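PDB 5CWQ: designed helical repeat protein from Synthetic construct, which is of no known natural function, being a de novo designed scaffold of repeated, disulfide-linked antiparallel helices. Local coordinates for residues E4-E9 with C55-S60; E62-S67 with C112-S117; L152-I157 with E188-K193; L159-L164 with Y181-R186. All coordinates share one frame; numbering follows the deposited sequence. Where two conformers were deposited one is given.

In the fold
Contact 1 lies on the surface, contacts 2 and 4 are partly buried, and contact 3 is buried. Contacts 1 and 2 sit near the ends of their helices, and both rest on an arginine that meets a glutamate. They touch each other through the Cys-55 to Cys-113 disulfide and the salt bridge between Arg-57 and Glu-62. Contacts 3 and 4 are nearer the centre of the chain and share helix 147-171 and helix 174-201, contact 4 being nested inside the loop that contact 3 closes. There a leucine or valine packs on alanine, and the acidic residues beside them offer carbon as well as charge. Contacts 1 and 3 are about 32 Å apart between centres.

Contact 1 of 4, residues E4-E9 with C55-S60; sequences EELERE and CERGNS. With PO4 (phosphate ion), chain E.
The first turn of helix 5-30 lies beside the last turn of helix 33-57, with Leu-6 and Arg-57 closest in backbone, 8.5 Å between their CA atoms. Leu-6 is the apolar part of the contact. Its CD1 and CD2 both rest on the carboxylate of Glu-56, each 3.5 Å from OE2, while CD1 also meets Arg-57 CG at 3.8 Å. Arg-57 runs extended from CG to NE past Leu-6 CB, which carries its guanidinium to Glu-7. That glutamate folds back at chi2 (-67°) and forms a salt bridge, OE2 to Arg-57 NH2 at 3.3 Å, with the two planar groups turned 43° apart. A water closes the ring: it lies in the guanidinium plane, accepts from Arg-57 NH1 at 3.1 Å and donates weakly to Glu-7 OE2. NH1 has a stronger partner in Glu-62, so the arginine serves two carboxylates. At the helix start a phosphate, probably from the crystallisation liquor, takes a hydrogen bond through O4 from Glu-4 N at 2.7 Å. Beyond Arg-57, Gly-58 turns the chain with positive phi and Asn-59 N-caps helix 60-86, the short helix-to-helix connection typical of an alpha-helical repeat protein.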
# COMPACT_ATOMS: atom_id res chain seq x y z
N GLU A 4 -19.29 6.22 -18.88
CA GLU A 4 -19.56 4.89 -19.38
C GLU A 4 -18.30 4.04 -19.38
O GLU A 4 -18.36 2.82 -19.23
CB GLU A 4 -20.15 4.96 -20.80
CG GLU A 4 -20.54 3.61 -21.38
CD GLU A 4 -21.26 3.73 -22.71
OE1 GLU A 4 -21.96 4.74 -22.92
OE2 GLU A 4 -21.13 2.81 -23.54
N GLU A 5 -17.15 4.69 -19.53
CA GLU A 5 -15.86 4.00 -19.43
C GLU A 5 -15.59 3.64 -17.97
O GLU A 5 -15.00 2.60 -17.68
CB GLU A 5 -14.73 4.87 -19.98
CG GLU A 5 -14.83 5.15 -21.47
CD GLU A 5 -13.61 5.86 -22.01
OE1 GLU A 5 -12.78 6.33 -21.20
OE2 GLU A 5 -13.47 5.95 -23.25
N LEU A 6 -16.01 4.52 -17.07
CA LEU A 6 -15.83 4.30 -15.64
C LEU A 6 -16.75 3.20 -15.13
O LEU A 6 -16.42 2.50 -14.18
CB LEU A 6 -16.07 5.59 -14.86
CG LEU A 6 -15.09 6.73 -15.15
CD1 LEU A 6 -15.52 7.99 -14.41
CD2 LEU A 6 -13.67 6.34 -14.77
N GLU A 7 -17.90 3.05 -15.78
CA GLU A 7 -18.82 1.96 -15.45
C GLU A 7 -18.15 0.61 -15.71
O GLU A 7 -18.26 -0.31 -14.91
CB GLU A 7 -20.11 2.07 -16.27
CG GLU A 7 -21.12 3.04 -15.69
CD GLU A 7 -21.69 2.58 -14.36
OE1 GLU A 7 -21.48 1.40 -14.00
OE2 GLU A 7 -22.34 3.39 -13.68
N ARG A 8 -17.44 0.52 -16.83
CA ARG A 8 -16.72 -0.70 -17.19
C ARG A 8 -15.65 -1.00 -16.15
O ARG A 8 -15.47 -2.15 -15.75
CB ARG A 8 -16.09 -0.57 -18.57
CG ARG A 8 -15.64 -1.89 -19.18
CD ARG A 8 -14.56 -1.68 -20.23
NE ARG A 8 -13.31 -1.20 -19.64
CZ ARG A 8 -12.42 -1.98 -19.04
NH1 ARG A 8 -12.63 -3.29 -18.92
NH2 ARG A 8 -11.31 -1.45 -18.54
N GLU A 9 -14.94 0.03 -15.72
CA GLU A 9 -13.88 -0.12 -14.73
C GLU A 9 -14.46 -0.36 -13.34
O GLU A 9 -13.90 -1.13 -12.55
CB GLU A 9 -12.99 1.12 -14.71
CG GLU A 9 -12.29 1.40 -16.03
CD GLU A 9 -11.49 2.69 -16.01
OE1 GLU A 9 -11.27 3.23 -14.91
OE2 GLU A 9 -11.09 3.16 -17.10
N CYS A 55 -13.41 9.15 -7.02
CA CYS A 55 -12.70 10.42 -7.12
C CYS A 55 -12.97 11.11 -8.46
O CYS A 55 -13.13 12.33 -8.51
CB CYS A 55 -11.19 10.20 -6.96
SG CYS A 55 -10.66 9.78 -5.28
N GLU A 56 -13.00 10.34 -9.54
CA GLU A 56 -13.19 10.91 -10.87
C GLU A 56 -14.63 11.34 -11.09
O GLU A 56 -14.90 12.27 -11.85
CB GLU A 56 -12.76 9.90 -11.94
CG GLU A 56 -12.84 10.46 -13.36
CD GLU A 56 -12.17 9.56 -14.39
OE1 GLU A 56 -11.20 8.85 -14.04
OE2 GLU A 56 -12.61 9.56 -15.56
N ARG A 57 -15.56 10.65 -10.44
CA ARG A 57 -16.98 10.96 -10.55
C ARG A 57 -17.39 12.07 -9.59
O ARG A 57 -18.39 12.75 -9.80
CB ARG A 57 -17.83 9.72 -10.29
CG ARG A 57 -17.76 8.68 -11.40
CD ARG A 57 -18.57 7.44 -11.04
NE ARG A 57 -18.71 6.53 -12.17
CZ ARG A 57 -19.26 5.32 -12.09
NH1 ARG A 57 -19.71 4.86 -10.93
NH2 ARG A 57 -19.34 4.56 -13.18
N GLY A 58 -16.61 12.25 -8.52
CA GLY A 58 -16.95 13.21 -7.49
C GLY A 58 -18.13 12.74 -6.67
O GLY A 58 -18.86 13.55 -6.08
N ASN A 59 -18.34 11.43 -6.63
CA ASN A 59 -19.43 10.83 -5.87
C ASN A 59 -18.98 10.46 -4.46
O ASN A 59 -18.25 9.49 -4.27
CB ASN A 59 -19.96 9.59 -6.60
CG ASN A 59 -21.28 9.11 -6.05
OD1 ASN A 59 -21.56 9.23 -4.86
ND2 ASN A 59 -22.11 8.56 -6.92
N SER A 60 -19.43 11.24 -3.48
CA SER A 60 -19.03 11.03 -2.10
C SER A 60 -19.60 9.72 -1.54
O SER A 60 -19.00 9.11 -0.66
CB SER A 60 -19.50 12.20 -1.23
OG SER A 60 -20.91 12.31 -1.23
P PO4 E . -18.28 8.16 -22.16
O1 PO4 E . -17.22 9.23 -22.15
O2 PO4 E . -17.66 6.83 -22.49
O3 PO4 E . -19.33 8.50 -23.20
O4 PO4 E . -18.94 8.09 -20.80
O HOH W 1 -21.45 2.37 -11.35

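Contact 2 of 4, residues E62-S67 with C112-S117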
# COMPACT_ATOMS: atom_id res chain seq x y z
N GLU A 62 -20.21 6.84 -3.32
CA GLU A 62 -19.36 5.78 -3.85
C GLU A 62 -18.01 5.80 -3.14
O GLU A 62 -17.40 4.75 -2.92
CB GLU A 62 -19.16 5.94 -5.36
CG GLU A 62 -20.42 5.73 -6.18
CD GLU A 62 -20.18 5.91 -7.66
OE1 GLU A 62 -19.01 6.11 -8.05
OE2 GLU A 62 -21.15 5.86 -8.44
N ALA A 63 -17.55 6.99 -2.80
CA ALA A 63 -16.26 7.17 -2.15
C ALA A 63 -16.29 6.60 -0.73
O ALA A 63 -15.36 5.90 -0.32
CB ALA A 63 -15.87 8.64 -2.13
N GLU A 64 -17.36 6.88 -0.00
CA GLU A 64 -17.50 6.38 1.36
C GLU A 64 -17.66 4.87 1.36
O GLU A 64 -17.14 4.18 2.23
CB GLU A 64 -18.70 7.04 2.05
CG GLU A 64 -18.79 6.75 3.55
CD GLU A 64 -17.62 7.32 4.33
OE1 GLU A 64 -16.87 8.16 3.78
OE2 GLU A 64 -17.45 6.94 5.51
N ARG A 65 -18.38 4.35 0.37
CA ARG A 65 -18.52 2.91 0.18
C ARG A 65 -17.15 2.26 -0.00
O ARG A 65 -16.87 1.21 0.57
CB ARG A 65 -19.41 2.60 -1.02
CG ARG A 65 -20.85 2.27 -0.68
CD ARG A 65 -21.66 2.02 -1.94
NE ARG A 65 -22.07 3.26 -2.58
CZ ARG A 65 -22.38 3.38 -3.87
NH1 ARG A 65 -22.32 2.32 -4.68
NH2 ARG A 65 -22.74 4.55 -4.36
N ALA A 66 -16.30 2.90 -0.81
CA ALA A 66 -14.96 2.39 -1.06
C ALA A 66 -14.14 2.38 0.23
O ALA A 66 -13.38 1.45 0.49
CB ALA A 66 -14.26 3.23 -2.13
N SER A 67 -14.31 3.43 1.03
CA SER A 67 -13.59 3.54 2.30
C SER A 67 -14.03 2.45 3.27
O SER A 67 -13.21 1.86 3.97
CB SER A 67 -13.81 4.92 2.91
OG SER A 67 -12.96 5.13 4.02
N CYS A 112 -8.95 12.44 0.89
CA CYS A 112 -8.57 13.63 0.13
C CYS A 112 -9.67 14.04 -0.84
O CYS A 112 -10.04 15.22 -0.91
CB CYS A 112 -7.27 13.39 -0.63
SG CYS A 112 -5.81 13.18 0.42
N CYS A 113 -10.21 13.07 -1.58
CA CYS A 113 -11.23 13.36 -2.58
C CYS A 113 -12.51 13.88 -1.94
O CYS A 113 -13.18 14.75 -2.50
CB CYS A 113 -11.53 12.10 -3.40
SG CYS A 113 -10.19 11.61 -4.52
N ARG A 114 -12.85 13.35 -0.77
CA ARG A 114 -14.03 13.81 -0.03
C ARG A 114 -13.73 15.11 0.71
O ARG A 114 -14.64 15.78 1.19
CB ARG A 114 -14.50 12.74 0.95
CG ARG A 114 -15.02 11.47 0.28
CD ARG A 114 -15.49 10.43 1.29
NE ARG A 114 -16.80 10.76 1.86
CZ ARG A 114 -16.99 11.44 2.99
NH1 ARG A 114 -15.96 11.88 3.70
NH2 ARG A 114 -18.22 11.69 3.40
N GLY A 115 -12.45 15.47 0.81
CA GLY A 115 -12.05 16.71 1.44
C GLY A 115 -12.14 16.69 2.95
O GLY A 115 -12.16 17.75 3.59
N ASN A 116 -12.20 15.50 3.53
CA ASN A 116 -12.28 15.35 4.98
C ASN A 116 -10.89 15.27 5.60
O ASN A 116 -10.24 14.22 5.56
CB ASN A 116 -13.11 14.11 5.33
CG ASN A 116 -13.50 14.07 6.80
OD1 ASN A 116 -12.74 14.47 7.68
ND2 ASN A 116 -14.72 13.60 7.06
N SER A 117 -10.43 16.38 6.16
CA SER A 117 -9.07 16.49 6.67
C SER A 117 -8.85 15.61 7.90
O SER A 117 -7.75 15.09 8.11
CB SER A 117 -8.74 17.94 7.01
OG SER A 117 -7.38 18.09 7.37
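Arg-114 packs its aliphatic part on Ala-63 and its charged end against Glu-64, both on helix 60-86. Ala-63 CB touches Arg-114 CG at 3.8 Å. Glu-64 OE1 sits over one face of the guanidinium, displaced toward the rim, 3.2 Å from Arg-114 NE. The carboxylate and guanidinium planes are 62° apart and no N-H points at the oxygen, leaving a salt bridge of charge alone. Glu-64 gets there by a bend at chi2 (64°), and Arg-114 by a turn at chi3 (76°) that lays its flat group beneath the oxygen. One shell out, Arg-114 NH1 has its stronger partner in Glu-119 of helix 117-144, whose side chain also touches Glu-64. With an alanine here, Glu-64 and Glu-119 would probably lose their shared positive partner, and Ala-63 CB the methylenes packed on it. Glu-119 N is in turn bonded by Asn-116 OD1. Just before the arginine, Cys-112 and Cys-113 form disulfides with Cys-170 and Cys-55, tying this helix end to two others. Gly-115 N bonds Cys-112 O at 3.0 Å, and its positive phi completes a Schellman motif followed by the Asn-116 N-cap, a compact turn between helices of the repeat fold.

Contact 3 of 4, residues L152-I157 with E188-K193; sequences LALIAI and EEEARK
Leu-154 of helix 147-171 reaches across to helix 174-201 and divides its two methyls between Glu-190 and Ala-191. Along the second helix, Glu-188 comes first and turns to helix 204-230, where it touches Arg-218 and makes a long, weak ion pair with Arg-221. Glu-189 belongs to the helix's own surface: one turn on, Lys-193 NZ donates a weak hydrogen bond to its OE2 at 3.2 Å, as part of a salt bridge. Glu-190 is the first to meet Leu-154, and crosses the leucine at a slant. Its CB lies 4.1 Å from Leu-154 CD2. With CG anti to the carbonyl carbon (chi1 -69°) and the chain extended beyond it, OE1 also comes to 3.8 Å from Leu-154 CD2; the carboxylate has a long, weak pairing with Arg-142 of helix 117-144. The two helices follow one another in the chain as an alpha-hairpin, the building block of helical repeat proteins. Of these two segments, Leu-154 and Ala-191 have the nearest CA atoms, 6.7 Å apart. The small side chain lets Leu-154 CD1 settle on the backbone, 4.0 Å from Ala-191 CA and 4.5 Å from Ala-191 CB. An alanine at the leucine's position is likely to open a gap facing both Glu-190 and Ala-191, and to deprive Val-194 and Ala-213 of a neighbour. Lys-193 closes the segment with the pairing to Glu-189 already met, its carbonyl O accepting weakly from Ser-197 OG.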
# COMPACT_ATOMS: atom_id res chain seq x y z
N LEU A 152 9.31 -7.72 -0.32
CA LEU A 152 7.89 -7.57 -0.03
C LEU A 152 7.67 -6.48 1.01
O LEU A 152 6.76 -5.66 0.88
CB LEU A 152 7.30 -8.90 0.47
CG LEU A 152 7.18 -9.99 -0.60
CD1 LEU A 152 6.83 -11.33 0.03
CD2 LEU A 152 6.15 -9.61 -1.66
N ALA A 153 8.50 -6.48 2.04
CA ALA A 153 8.44 -5.45 3.07
C ALA A 153 8.67 -4.07 2.47
O ALA A 153 8.03 -3.10 2.88
CB ALA A 153 9.46 -5.73 4.18
N LEU A 154 9.56 -3.97 1.49
CA LEU A 154 9.86 -2.68 0.87
C LEU A 154 8.66 -2.16 0.07
O LEU A 154 8.44 -0.95 -0.01
CB LEU A 154 11.09 -2.79 -0.04
CG LEU A 154 12.43 -2.98 0.67
CD1 LEU A 154 13.54 -3.20 -0.35
CD2 LEU A 154 12.77 -1.79 1.57
N ILE A 155 7.90 -3.07 -0.52
CA ILE A 155 6.68 -2.71 -1.22
C ILE A 155 5.67 -2.13 -0.23
O ILE A 155 5.06 -1.10 -0.48
CB ILE A 155 6.06 -3.92 -1.96
CG1 ILE A 155 7.00 -4.38 -3.09
CG2 ILE A 155 4.69 -3.58 -2.55
CD1 ILE A 155 6.63 -5.74 -3.68
N ALA A 156 5.52 -2.81 0.91
CA ALA A 156 4.60 -2.34 1.94
C ALA A 156 5.02 -0.96 2.43
O ALA A 156 4.18 -0.08 2.65
CB ALA A 156 4.57 -3.33 3.11
N ILE A 157 6.33 -0.76 2.58
CA ILE A 157 6.87 0.53 2.99
C ILE A 157 6.56 1.61 1.96
O ILE A 157 6.09 2.69 2.32
CB ILE A 157 8.40 0.44 3.21
CG1 ILE A 157 8.69 -0.36 4.48
CG2 ILE A 157 9.03 1.83 3.33
CD1 ILE A 157 10.14 -0.77 4.64
N GLU A 188 13.45 4.13 -1.99
CA GLU A 188 13.80 4.01 -3.40
C GLU A 188 15.22 3.45 -3.55
O GLU A 188 15.45 2.54 -4.35
CB GLU A 188 13.69 5.36 -4.10
CG GLU A 188 14.04 5.31 -5.58
CD GLU A 188 13.97 6.67 -6.25
OE1 GLU A 188 13.44 7.61 -5.62
OE2 GLU A 188 14.46 6.79 -7.39
N GLU A 189 16.15 4.01 -2.79
CA GLU A 189 17.54 3.58 -2.86
C GLU A 189 17.69 2.13 -2.38
O GLU A 189 18.41 1.34 -2.98
CB GLU A 189 18.43 4.50 -2.02
CG GLU A 189 19.92 4.21 -2.15
CD GLU A 189 20.79 5.16 -1.35
OE1 GLU A 189 20.24 6.11 -0.75
OE2 GLU A 189 22.02 4.97 -1.32
N GLU A 190 16.98 1.79 -1.30
CA GLU A 190 17.00 0.42 -0.79
C GLU A 190 16.47 -0.56 -1.83
O GLU A 190 17.05 -1.62 -2.05
CB GLU A 190 16.17 0.32 0.49
CG GLU A 190 16.76 1.04 1.69
CD GLU A 190 15.86 0.96 2.91
OE1 GLU A 190 15.68 -0.15 3.45
OE2 GLU A 190 15.33 2.02 3.32
N ALA A 191 15.36 -0.20 -2.46
CA ALA A 191 14.73 -1.06 -3.45
C ALA A 191 15.63 -1.25 -4.66
O ALA A 191 15.72 -2.35 -5.21
CB ALA A 191 13.39 -0.47 -3.87
N ARG A 192 16.31 -0.18 -5.07
CA ARG A 192 17.20 -0.24 -6.22
C ARG A 192 18.37 -1.19 -5.96
O ARG A 192 18.75 -1.97 -6.83
CB ARG A 192 17.72 1.15 -6.57
CG ARG A 192 18.54 1.20 -7.86
CD ARG A 192 18.97 2.61 -8.22
NE ARG A 192 20.01 3.13 -7.32
CZ ARG A 192 19.82 4.02 -6.36
NH1 ARG A 192 18.62 4.54 -6.12
NH2 ARG A 192 20.85 4.41 -5.62
N LYS A 193 18.93 -1.12 -4.76
CA LYS A 193 20.05 -1.98 -4.39
C LYS A 193 19.62 -3.45 -4.33
O LYS A 193 20.34 -4.33 -4.80
CB LYS A 193 20.65 -1.56 -3.05
CG LYS A 193 21.36 -0.22 -3.07
CD LYS A 193 22.21 -0.02 -1.82
CE LYS A 193 22.50 1.44 -1.55
NZ LYS A 193 21.73 1.96 -0.38

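Contact 4 of 4, residues L159-L164 with Y181-R186; sequences LAVLAL and YEDARR. With PO4 (phosphate ion), chain F.
Val-161 and Leu-164 face Asp-183 and Ala-184 where helices 147-171 and 174-201 pair as an antiparallel alpha-hairpin of the repeat fold, the axes of these short segments approaching to 9.4 Å at 158°. Asp-183 can be followed outward from the backbone. Its CB rests on Val-161, 3.6 Å from CG2. CG stands beside the backbone N (chi1 -69°), which aims the carboxylate; its two oxygens meet different neighbours. OD2 lies against Leu-164 CD1 at 4.1 Å, a van der Waals touch. OD1 is gripped by arginines: Arg-135 of helix 117-144 forms its stronger salt bridge, and Arg-186 NH1, in the same helix, gives a long, weak hydrogen bond of 3.3 Å that is nearly straight at 169°. These two positive charges probably favour the ionised carboxylate beside the apolar packing. The other branch of Val-161, CG1, fits on Ala-184, 3.8 Å from both its N and its CB. Tyr-181 points away from helix 147-171, its ring stacked with His-234 of the histidine tag and Arg-185 CG over one face. A phosphate, probably from the crystallisation liquor and also held by Gln-225, lies at the ring's edge, with Tyr-181 OH donating to its O3 at 2.8 Å.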
# COMPACT_ATOMS: atom_id res chain seq x y z
N LEU A 159 4.23 1.71 -0.33
CA LEU A 159 2.80 1.99 -0.35
C LEU A 159 2.43 2.92 0.81
O LEU A 159 1.63 3.85 0.65
CB LEU A 159 1.99 0.70 -0.27
CG LEU A 159 2.00 -0.18 -1.52
CD1 LEU A 159 1.41 -1.55 -1.19
CD2 LEU A 159 1.23 0.48 -2.66
N ALA A 160 3.01 2.66 1.97
CA ALA A 160 2.76 3.47 3.16
C ALA A 160 3.24 4.91 2.94
O ALA A 160 2.55 5.86 3.32
CB ALA A 160 3.44 2.86 4.37
N VAL A 161 4.41 5.06 2.34
CA VAL A 161 4.97 6.38 2.07
C VAL A 161 4.13 7.08 1.01
O VAL A 161 3.98 8.30 1.03
CB VAL A 161 6.44 6.28 1.62
CG1 VAL A 161 6.96 7.64 1.16
CG2 VAL A 161 7.30 5.75 2.75
N LEU A 162 3.57 6.30 0.09
CA LEU A 162 2.65 6.84 -0.91
C LEU A 162 1.42 7.43 -0.22
O LEU A 162 0.94 8.49 -0.60
CB LEU A 162 2.22 5.75 -1.90
CG LEU A 162 2.61 5.93 -3.36
CD1 LEU A 162 2.12 4.75 -4.18
CD2 LEU A 162 2.07 7.23 -3.93
N ALA A 163 0.92 6.71 0.78
CA ALA A 163 -0.25 7.15 1.52
C ALA A 163 0.05 8.43 2.29
O ALA A 163 -0.77 9.34 2.35
CB ALA A 163 -0.73 6.05 2.46
N LEU A 164 1.24 8.50 2.87
CA LEU A 164 1.66 9.69 3.60
C LEU A 164 1.77 10.88 2.66
O LEU A 164 1.34 11.99 2.99
CB LEU A 164 3.00 9.46 4.30
CG LEU A 164 2.98 8.49 5.49
CD1 LEU A 164 4.40 8.20 5.96
CD2 LEU A 164 2.14 9.03 6.64
N TYR A 181 8.79 12.76 1.54
CA TYR A 181 9.83 12.91 0.53
C TYR A 181 11.11 12.18 0.92
O TYR A 181 11.69 11.45 0.12
CB TYR A 181 10.13 14.40 0.30
CG TYR A 181 11.31 14.65 -0.61
CD1 TYR A 181 11.18 14.59 -2.00
CD2 TYR A 181 12.56 14.94 -0.09
CE1 TYR A 181 12.25 14.82 -2.83
CE2 TYR A 181 13.65 15.17 -0.92
CZ TYR A 181 13.49 15.11 -2.28
OH TYR A 181 14.57 15.35 -3.10
N GLU A 182 11.56 12.39 2.16
CA GLU A 182 12.78 11.76 2.64
C GLU A 182 12.59 10.24 2.77
O GLU A 182 13.50 9.48 2.44
CB GLU A 182 13.20 12.36 3.98
CG GLU A 182 13.58 13.84 3.90
CD GLU A 182 14.78 14.10 3.00
OE1 GLU A 182 15.54 13.15 2.71
OE2 GLU A 182 14.96 15.26 2.58
N ASP A 183 11.43 9.82 3.25
CA ASP A 183 11.10 8.40 3.32
C ASP A 183 11.18 7.76 1.93
O ASP A 183 11.73 6.67 1.78
CB ASP A 183 9.69 8.19 3.89
CG ASP A 183 9.59 8.54 5.35
OD1 ASP A 183 10.62 8.58 6.05
OD2 ASP A 183 8.45 8.77 5.82
N ALA A 184 10.62 8.44 0.94
CA ALA A 184 10.54 7.91 -0.42
C ALA A 184 11.92 7.75 -1.04
O ALA A 184 12.18 6.77 -1.74
CB ALA A 184 9.67 8.81 -1.29
N ARG A 185 12.81 8.71 -0.79
CA ARG A 185 14.17 8.63 -1.29
C ARG A 185 14.91 7.45 -0.69
O ARG A 185 15.64 6.74 -1.39
CB ARG A 185 14.94 9.92 -0.99
CG ARG A 185 14.54 11.11 -1.86
CD ARG A 185 15.76 11.88 -2.33
NE ARG A 185 16.55 11.12 -3.29
CZ ARG A 185 17.72 11.52 -3.79
NH1 ARG A 185 18.25 12.68 -3.42
NH2 ARG A 185 18.37 10.75 -4.66
N ARG A 186 14.72 7.23 0.60
CA ARG A 186 15.41 6.15 1.30
C ARG A 186 14.95 4.79 0.78
O ARG A 186 15.78 3.94 0.43
CB ARG A 186 15.17 6.25 2.81
CG ARG A 186 16.18 5.47 3.64
CD ARG A 186 15.94 5.64 5.14
NE ARG A 186 15.88 7.05 5.53
CZ ARG A 186 14.76 7.75 5.71
NH1 ARG A 186 13.57 7.19 5.53
NH2 ARG A 186 14.83 9.02 6.07
P PO4 F . 13.83 15.24 -6.92
O1 PO4 F . 14.35 14.76 -8.25
O2 PO4 F . 13.66 16.74 -6.96
O3 PO4 F . 14.81 14.88 -5.83
O4 PO4 F . 12.50 14.59 -6.64